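Local coordinates for 2-hydroxyisocaproyl-CoA dehydratase activator (Clostridium difficile, PDB 4EHU), which couples ATP hydrolysis to the transfer of one electron from its [4Fe-4S] cluster to 2-hydroxyisocaproyl-CoA dehydratase, activating that enzyme for leucine fermentation, at residues Lys59-Tyr65 against Ala73-Glu79; Cys82-Val87 against Leu242-Leu246; Leu147-Ser151 against Val186-His190. All blocks are in the same frame, centred on the assembly; numbering follows the deposited sequence. Where two conformers were deposited one is given.

Interaction 1: residues Lys59-Tyr65 against Ala73-Glu79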
loop_
_atom_site.group_PDB
_atom_site.type_symbol
_atom_site.label_atom_id
_atom_site.label_comp_id
_atom_site.label_asym_id
_atom_site.label_seq_id
_atom_site.Cartn_x
_atom_site.Cartn_y
_atom_site.Cartn_z
ATOM N N LYS A 59 -36.587 11.154 -12.184
ATOM C CA LYS A 59 -35.198 11.606 -12.264
ATOM C C LYS A 59 -34.253 10.545 -11.703
ATOM O O LYS A 59 -34.591 9.828 -10.749
ATOM C CB LYS A 59 -34.975 12.900 -11.473
ATOM C CG LYS A 59 -35.790 14.096 -11.964
ATOM C CD LYS A 59 -35.274 14.654 -13.275
ATOM C CE LYS A 59 -36.001 15.950 -13.625
ATOM N NZ LYS A 59 -35.564 16.553 -14.920
ATOM N N VAL A 60 -33.078 10.463 -12.310
ATOM C CA VAL A 60 -32.019 9.569 -11.880
ATOM C C VAL A 60 -30.759 10.381 -11.645
ATOM O O VAL A 60 -30.377 11.183 -12.488
ATOM C CB VAL A 60 -31.704 8.516 -12.965
ATOM C CG1 VAL A 60 -30.558 7.607 -12.512
ATOM C CG2 VAL A 60 -32.950 7.703 -13.297
ATOM N N VAL A 61 -30.114 10.180 -10.501
ATOM C CA VAL A 61 -28.806 10.792 -10.254
ATOM C C VAL A 61 -27.784 9.700 -9.993
ATOM O O VAL A 61 -28.066 8.731 -9.291
ATOM C CB VAL A 61 -28.838 11.767 -9.056
ATOM C CG1 VAL A 61 -27.413 12.147 -8.617
ATOM C CG2 VAL A 61 -29.666 13.012 -9.398
ATOM N N VAL A 62 -26.592 9.860 -10.563
ATOM C CA VAL A 62 -25.510 8.913 -10.330
ATOM C C VAL A 62 -24.345 9.603 -9.639
ATOM O O VAL A 62 -24.047 10.770 -9.892
ATOM C CB VAL A 62 -25.043 8.263 -11.652
ATOM C CG1 VAL A 62 -24.427 9.307 -12.572
ATOM C CG2 VAL A 62 -24.057 7.142 -11.379
ATOM N N THR A 63 -23.697 8.861 -8.757
ATOM C CA THR A 63 -22.574 9.376 -7.988
ATOM C C THR A 63 -21.501 8.300 -7.920
ATOM O O THR A 63 -21.676 7.214 -8.460
ATOM C CB THR A 63 -23.034 9.799 -6.575
ATOM O OG1 THR A 63 -21.993 10.527 -5.902
ATOM C CG2 THR A 63 -23.432 8.599 -5.742
ATOM N N GLY A 64 -20.386 8.623 -7.282
ATOM C CA GLY A 64 -19.305 7.667 -7.081
ATOM C C GLY A 64 -18.201 7.814 -8.114
ATOM O O GLY A 64 -18.300 8.602 -9.045
ATOM N N TYR A 65 -17.149 7.036 -7.914
ATOM C CA TYR A 65 -15.996 7.003 -8.787
ATOM C C TYR A 65 -16.390 6.790 -10.238
ATOM O O TYR A 65 -15.787 7.379 -11.132
ATOM C CB TYR A 65 -15.077 5.874 -8.321
ATOM C CG TYR A 65 -13.824 5.722 -9.131
ATOM C CD1 TYR A 65 -12.780 6.617 -8.993
ATOM C CD2 TYR A 65 -13.679 4.668 -10.019
ATOM C CE1 TYR A 65 -11.603 6.470 -9.741
ATOM C CE2 TYR A 65 -12.524 4.509 -10.758
ATOM C CZ TYR A 65 -11.491 5.410 -10.616
ATOM O OH TYR A 65 -10.347 5.245 -11.359
ATOM N N ALA A 73 -28.089 9.049 -16.662
ATOM C CA ALA A 73 -28.578 9.787 -15.498
ATOM C C ALA A 73 -28.912 11.220 -15.891
ATOM O O ALA A 73 -28.388 11.733 -16.879
ATOM C CB ALA A 73 -27.531 9.772 -14.364
ATOM N N ASP A 74 -29.784 11.853 -15.112
ATOM C CA ASP A 74 -30.109 13.262 -15.284
ATOM C C ASP A 74 -29.020 14.188 -14.738
ATOM O O ASP A 74 -28.767 15.256 -15.299
ATOM C CB ASP A 74 -31.443 13.585 -14.626
ATOM C CG ASP A 74 -32.607 12.875 -15.291
ATOM O OD1 ASP A 74 -33.000 13.295 -16.394
ATOM O OD2 ASP A 74 -33.133 11.898 -14.723
ATOM N N LYS A 75 -28.393 13.790 -13.635
ATOM C CA LYS A 75 -27.243 14.509 -13.112
ATOM C C LYS A 75 -26.214 13.495 -12.633
ATOM O O LYS A 75 -26.559 12.374 -12.233
ATOM C CB LYS A 75 -27.629 15.412 -11.933
ATOM C CG LYS A 75 -28.557 16.551 -12.260
ATOM C CD LYS A 75 -27.857 17.639 -13.034
ATOM C CE LYS A 75 -28.851 18.710 -13.471
ATOM N NZ LYS A 75 -28.205 19.812 -14.232
ATOM N N GLN A 76 -24.952 13.888 -12.695
ATOM C CA GLN A 76 -23.888 13.156 -12.033
ATOM C C GLN A 76 -23.368 14.068 -10.940
ATOM O O GLN A 76 -22.938 15.177 -11.225
ATOM C CB GLN A 76 -22.777 12.837 -13.031
ATOM C CG GLN A 76 -23.257 12.016 -14.203
ATOM C CD GLN A 76 -22.570 12.402 -15.495
ATOM O OE1 GLN A 76 -22.340 13.582 -15.768
ATOM N NE2 GLN A 76 -22.225 11.405 -16.294
ATOM N N ILE A 77 -23.372 13.604 -9.694
ATOM C CA ILE A 77 -23.074 14.500 -8.571
ATOM C C ILE A 77 -22.020 13.899 -7.678
ATOM O O ILE A 77 -21.992 12.699 -7.484
ATOM C CB ILE A 77 -24.345 14.806 -7.733
ATOM C CG1 ILE A 77 -25.376 15.558 -8.591
ATOM C CG2 ILE A 77 -24.014 15.650 -6.520
ATOM C CD1 ILE A 77 -26.722 15.713 -7.891
ATOM N N SER A 78 -21.158 14.758 -7.156
ATOM C CA SER A 78 -20.118 14.376 -6.185
ATOM C C SER A 78 -20.609 13.434 -5.067
ATOM O O SER A 78 -21.674 13.641 -4.469
ATOM C CB SER A 78 -19.574 15.652 -5.544
ATOM O OG SER A 78 -18.770 15.365 -4.409
ATOM N N GLU A 79 -19.809 12.417 -4.758
ATOM C CA GLU A 79 -20.166 11.514 -3.663
ATOM C C GLU A 79 -19.994 12.171 -2.302
ATOM O O GLU A 79 -20.573 11.695 -1.315
ATOM C CB GLU A 79 -19.381 10.202 -3.730
ATOM C CG GLU A 79 -17.923 10.324 -3.350
ATOM C CD GLU A 79 -17.067 9.239 -3.996
ATOM O OE1 GLU A 79 -16.543 8.375 -3.251
ATOM O OE2 GLU A 79 -16.884 9.280 -5.241
HETATM O O HOH W 1 -35.815 14.290 -16.802
HETATM O O HOH W 2 -16.499 6.236 -5.210
#

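Interaction 2: residues Cys82-Val87 against Leu242-Leu246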
loop_
_atom_site.group_PDB
_atom_site.type_symbol
_atom_site.label_atom_id
_atom_site.label_comp_id
_atom_site.label_asym_id
_atom_site.label_seq_id
_atom_site.Cartn_x
_atom_site.Cartn_y
_atom_site.Cartn_z
ATOM N N CYS A 82 -23.415 13.589 -2.044
ATOM C CA CYS A 82 -24.419 12.548 -1.919
ATOM C C CYS A 82 -24.354 11.856 -0.551
ATOM O O CYS A 82 -25.396 11.636 0.051
ATOM C CB CYS A 82 -24.326 11.535 -3.050
ATOM S SG CYS A 82 -24.866 12.229 -4.656
ATOM N N HIS A 83 -23.172 11.513 -0.046
ATOM C CA HIS A 83 -23.140 10.902 1.289
ATOM C C HIS A 83 -23.634 11.871 2.354
ATOM O O HIS A 83 -24.354 11.479 3.247
ATOM C CB HIS A 83 -21.739 10.403 1.651
ATOM C CG HIS A 83 -21.403 9.071 1.061
ATOM N ND1 HIS A 83 -22.040 7.910 1.433
ATOM C CD2 HIS A 83 -20.453 8.711 0.165
ATOM C CE1 HIS A 83 -21.519 6.890 0.773
ATOM N NE2 HIS A 83 -20.563 7.352 -0.017
ATOM N N ALA A 84 -23.255 13.143 2.264
ATOM C CA ALA A 84 -23.734 14.106 3.252
ATOM C C ALA A 84 -25.257 14.225 3.207
ATOM O O ALA A 84 -25.900 14.242 4.260
ATOM C CB ALA A 84 -23.093 15.465 3.040
ATOM N N ARG A 85 -25.826 14.288 2.005
ATOM C CA ARG A 85 -27.271 14.435 1.864
ATOM C C ARG A 85 -27.983 13.210 2.419
ATOM O O ARG A 85 -28.994 13.328 3.132
ATOM C CB ARG A 85 -27.602 14.630 0.375
ATOM C CG ARG A 85 -29.104 14.799 0.082
ATOM C CD ARG A 85 -29.655 16.081 0.691
ATOM N NE ARG A 85 -31.101 16.204 0.477
ATOM C CZ ARG A 85 -31.651 16.591 -0.666
ATOM N NH1 ARG A 85 -30.877 16.905 -1.698
ATOM N NH2 ARG A 85 -32.981 16.673 -0.779
ATOM N N GLY A 86 -27.464 12.032 2.080
ATOM C CA GLY A 86 -28.035 10.780 2.549
ATOM C C GLY A 86 -27.975 10.659 4.071
ATOM O O GLY A 86 -28.987 10.347 4.725
ATOM N N VAL A 87 -26.813 10.939 4.640
ATOM C CA VAL A 87 -26.661 10.860 6.086
ATOM C C VAL A 87 -27.577 11.880 6.775
ATOM O O VAL A 87 -28.239 11.553 7.744
ATOM C CB VAL A 87 -25.200 11.093 6.500
ATOM C CG1 VAL A 87 -25.091 11.283 8.009
ATOM C CG2 VAL A 87 -24.352 9.930 6.035
ATOM N N LEU A 242 -25.300 2.320 1.672
ATOM C CA LEU A 242 -26.249 2.881 0.715
ATOM C C LEU A 242 -26.483 4.385 0.843
ATOM O O LEU A 242 -27.348 4.927 0.132
ATOM C CB LEU A 242 -27.594 2.166 0.883
ATOM C CG LEU A 242 -27.657 0.752 0.298
ATOM C CD1 LEU A 242 -28.768 -0.050 0.958
ATOM C CD2 LEU A 242 -27.832 0.792 -1.225
ATOM N N THR A 243 -25.755 5.069 1.724
ATOM C CA THR A 243 -26.061 6.481 1.960
ATOM C C THR A 243 -25.757 7.357 0.751
ATOM O O THR A 243 -26.400 8.402 0.555
ATOM C CB THR A 243 -25.316 7.044 3.178
ATOM O OG1 THR A 243 -23.937 6.689 3.103
ATOM C CG2 THR A 243 -25.902 6.452 4.485
ATOM N N GLY A 244 -24.791 6.925 -0.054
ATOM C CA GLY A 244 -24.436 7.674 -1.258
ATOM C C GLY A 244 -25.571 7.570 -2.268
ATOM O O GLY A 244 -25.965 8.557 -2.906
ATOM N N ALA A 245 -26.087 6.364 -2.448
ATOM C CA ALA A 245 -27.210 6.159 -3.369
ATOM C C ALA A 245 -28.466 6.870 -2.880
ATOM O O ALA A 245 -29.243 7.406 -3.682
ATOM C CB ALA A 245 -27.479 4.674 -3.560
ATOM N N LEU A 246 -28.678 6.868 -1.566
ATOM C CA LEU A 246 -29.808 7.591 -0.992
ATOM C C LEU A 246 -29.665 9.084 -1.242
ATOM O O LEU A 246 -30.633 9.741 -1.637
ATOM C CB LEU A 246 -29.891 7.316 0.511
ATOM C CG LEU A 246 -30.979 8.088 1.239
ATOM C CD1 LEU A 246 -32.351 7.760 0.649
ATOM C CD2 LEU A 246 -30.928 7.701 2.724
#

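Interaction 3: residues Leu147-Ser151 against Val186-His190. With ACT (acetate ion), chain I.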
loop_
_atom_site.group_PDB
_atom_site.type_symbol
_atom_site.label_atom_id
_atom_site.label_comp_id
_atom_site.label_asym_id
_atom_site.label_seq_id
_atom_site.Cartn_x
_atom_site.Cartn_y
_atom_site.Cartn_z
ATOM N N LEU A 147 -15.961 -10.789 9.885
ATOM C CA LEU A 147 -14.888 -10.184 10.687
ATOM C C LEU A 147 -15.403 -9.516 11.962
ATOM O O LEU A 147 -14.803 -9.662 13.019
ATOM C CB LEU A 147 -14.108 -9.152 9.860
ATOM C CG LEU A 147 -13.369 -9.729 8.649
ATOM C CD1 LEU A 147 -12.691 -8.586 7.851
ATOM C CD2 LEU A 147 -12.329 -10.762 9.066
ATOM N N GLY A 148 -16.491 -8.762 11.857
ATOM C CA GLY A 148 -17.005 -8.014 12.989
ATOM C C GLY A 148 -17.345 -8.941 14.144
ATOM O O GLY A 148 -16.967 -8.704 15.295
ATOM N N SER A 149 -18.068 -10.011 13.835
ATOM C CA SER A 149 -18.542 -10.927 14.864
ATOM C C SER A 149 -17.356 -11.695 15.452
ATOM O O SER A 149 -17.294 -11.930 16.665
ATOM C CB SER A 149 -19.578 -11.883 14.270
ATOM O OG SER A 149 -19.936 -12.908 15.188
ATOM N N ILE A 150 -16.410 -12.082 14.604
ATOM C CA ILE A 150 -15.251 -12.836 15.082
ATOM C C ILE A 150 -14.467 -11.986 16.073
ATOM O O ILE A 150 -14.051 -12.472 17.137
ATOM C CB ILE A 150 -14.357 -13.268 13.915
ATOM C CG1 ILE A 150 -15.033 -14.435 13.186
ATOM C CG2 ILE A 150 -12.955 -13.670 14.413
ATOM C CD1 ILE A 150 -14.477 -14.699 11.800
ATOM N N SER A 151 -14.273 -10.712 15.738
ATOM C CA SER A 151 -13.420 -9.827 16.533
ATOM C C SER A 151 -14.007 -9.602 17.939
ATOM O O SER A 151 -13.260 -9.322 18.878
ATOM C CB SER A 151 -13.213 -8.486 15.810
ATOM O OG SER A 151 -14.415 -7.751 15.783
ATOM N N VAL A 186 -7.835 -10.902 13.931
ATOM C CA VAL A 186 -8.849 -10.008 13.364
ATOM C C VAL A 186 -8.938 -8.685 14.138
ATOM O O VAL A 186 -9.017 -7.619 13.515
ATOM C CB VAL A 186 -10.233 -10.678 13.317
ATOM C CG1 VAL A 186 -11.307 -9.685 12.849
ATOM C CG2 VAL A 186 -10.193 -11.896 12.397
ATOM N N ALA A 187 -8.923 -8.719 15.474
ATOM C CA ALA A 187 -8.960 -7.455 16.212
ATOM C C ALA A 187 -7.769 -6.582 15.813
ATOM O O ALA A 187 -7.918 -5.368 15.702
ATOM C CB ALA A 187 -8.974 -7.672 17.752
ATOM N N GLY A 188 -6.593 -7.188 15.636
ATOM C CA GLY A 188 -5.407 -6.419 15.261
ATOM C C GLY A 188 -5.574 -5.787 13.897
ATOM O O GLY A 188 -5.179 -4.656 13.699
ATOM N N ILE A 189 -6.143 -6.540 12.962
ATOM C CA ILE A 189 -6.433 -6.038 11.617
ATOM C C ILE A 189 -7.385 -4.827 11.689
ATOM O O ILE A 189 -7.186 -3.828 11.011
ATOM C CB ILE A 189 -7.049 -7.178 10.780
ATOM C CG1 ILE A 189 -5.936 -8.138 10.309
ATOM C CG2 ILE A 189 -7.861 -6.625 9.606
ATOM C CD1 ILE A 189 -6.501 -9.499 9.849
ATOM N N HIS A 190 -8.399 -4.902 12.552
ATOM C CA HIS A 190 -9.328 -3.809 12.713
ATOM C C HIS A 190 -8.653 -2.596 13.311
ATOM O O HIS A 190 -8.902 -1.462 12.902
ATOM C CB HIS A 190 -10.508 -4.248 13.578
ATOM C CG HIS A 190 -11.395 -5.233 12.906
ATOM N ND1 HIS A 190 -12.282 -6.026 13.604
ATOM C CD2 HIS A 190 -11.580 -5.514 11.598
ATOM C CE1 HIS A 190 -12.937 -6.793 12.748
ATOM N NE2 HIS A 190 -12.528 -6.503 11.528
HETATM C C ACT I . -13.511 -5.976 19.264
HETATM O O ACT I . -13.858 -5.961 18.059
HETATM O OXT ACT I . -14.413 -5.819 20.131
HETATM C CH3 ACT I . -12.079 -6.201 19.656
#

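Interaction 1: residues Lys59-Tyr65 against Ala73-Glu79
Val62 N donates to Lys75 O (3.0 Å) and Val62 O accepts from Ile77 N (2.9 Å), the alternation expected of parallel strands. Asp74 stands in for a strand residue just before the pairing: its OD2 accepts from Val60 N at 2.8 Å, while its own N reaches Val60 O at 2.8 Å. Farther along, Thr63 OG1 donates to the backbone Ile77 O (2.7 Å). A water joins Lys59 NZ to Asp74 OD1, 3.0 Å from each; another links Tyr65 N to Glu79 OE1, 2.9 Å from each. Packing follows the alternation of faces. Val61 CG1 meets Ile77 CD1 (3.7 Å) on the face covered by helix 243-261, whereas Val62 CG1 touches Ala73 CB (3.6 Å) on the other. Glu79, which touches the ATP analogue and forms a salt bridge with Lys106, begins the next helix; the short edge strand is thus paired through backbone and side-chain hydrogen bonds alike, and leads straight to a nucleotide-pocket residue.

Interaction 2: residues Cys82-Val87 against Leu242-Leu246
In the actin-type ATPase fold, helices from distant parts of the sequence meet beside the nucleotide cleft, and this contact illustrates how glycine permits very close helix packing. Helix 79-90 meets the first turn of helix 243-261, with the CA atoms of His83 and Gly244 only 4.3 Å apart. The His83 side chain, with chi1 of -81° and chi2 of -67°, leaves its backbone sideways and swings its ring across the second helix. Gly244 CA lies over the ring face, 3.8 Å from the centroid, in a CH-pi contact; a beta carbon on Gly244 would sit tightly against His83 CE1. Thr243 takes the p rotamer, which places OG1 at the ring edge and CG2 4.1 Å from Val87 CG2. Val87, in the t rotamer, also packs with Thr243 on Val213 of strand 210-213. Cys82 CB lies 3.4 Å from Gly244 O, while the m rotamer of this residue sets its SG against Thr63 and Ile77; Leu246, with chi1 t and chi2 p, carries CD2 to 3.8 Å from Gly86 O. At Gly86 a side chain would clash with Thr243 O; instead its CA makes a CA-H...O contact with that oxygen at 3.5 Å. The bound magnesium ion lies about 4 Å from the His83 side chain, whose ND1 shares a 2.8 Å hydrogen bond with Thr243 OG1.

Interaction 3: residues Leu147-Ser151 against Val186-His190
Beside the nucleotide site, where the bound ATP analogue lies about 6 Å from the Leu147 side chain, a short helix rests on a long one and shows how an imidazole edge can fill a helix interface. The axes of 147-151 and 186-190 approach to 9.4 Å and cross at -118°. The CA-to-CB bonds of Leu147, Ile150 and Ser151 point toward segment 186-190. Val186 meets all three: CG1 lies 4.1 Å from Leu147 CD2 and 3.7 Å from Ser151 CB, and CG2 lies 3.9 Å from Ile150 CG2. The His190 ring turns its edge to the short helix, with CE1 3.4 Å from Leu147 O and ND1 3.4 Å from Ser151 CB. An acetate ion, probably from the crystallisation liquor, has its O 2.9 Å from Ser151 OG and is hydrogen-bonded to Arg224. That arginine also binds Gly148 O, while Leu147 and Val186 both touch Ile140, so the contact sits beside helix 130-140 and is tied to helix 220-230.

In the fold
Actin-type ATPases place their nucleotide between two halves, each with a five-stranded mixed sheet, and these contacts sample both sides. Interaction 1 lies at one edge of the sheet containing strand 57-63, and the chain passes from strand 75-76 directly into the helix used by interaction 2. Their centres are 11 Å apart, and they touch where Cys82 SG meets Thr63 and Ile77. Interaction 2 then joins that helix to residues 242-246, spanning most of the remaining chain; interaction 3 falls within this span. Its centre lies 34 Å from interaction 1 and 26 Å from interaction 2, across the chain's centre from interaction 1. The surroundings of the nucleotide are thus built from widely separated parts of the chain.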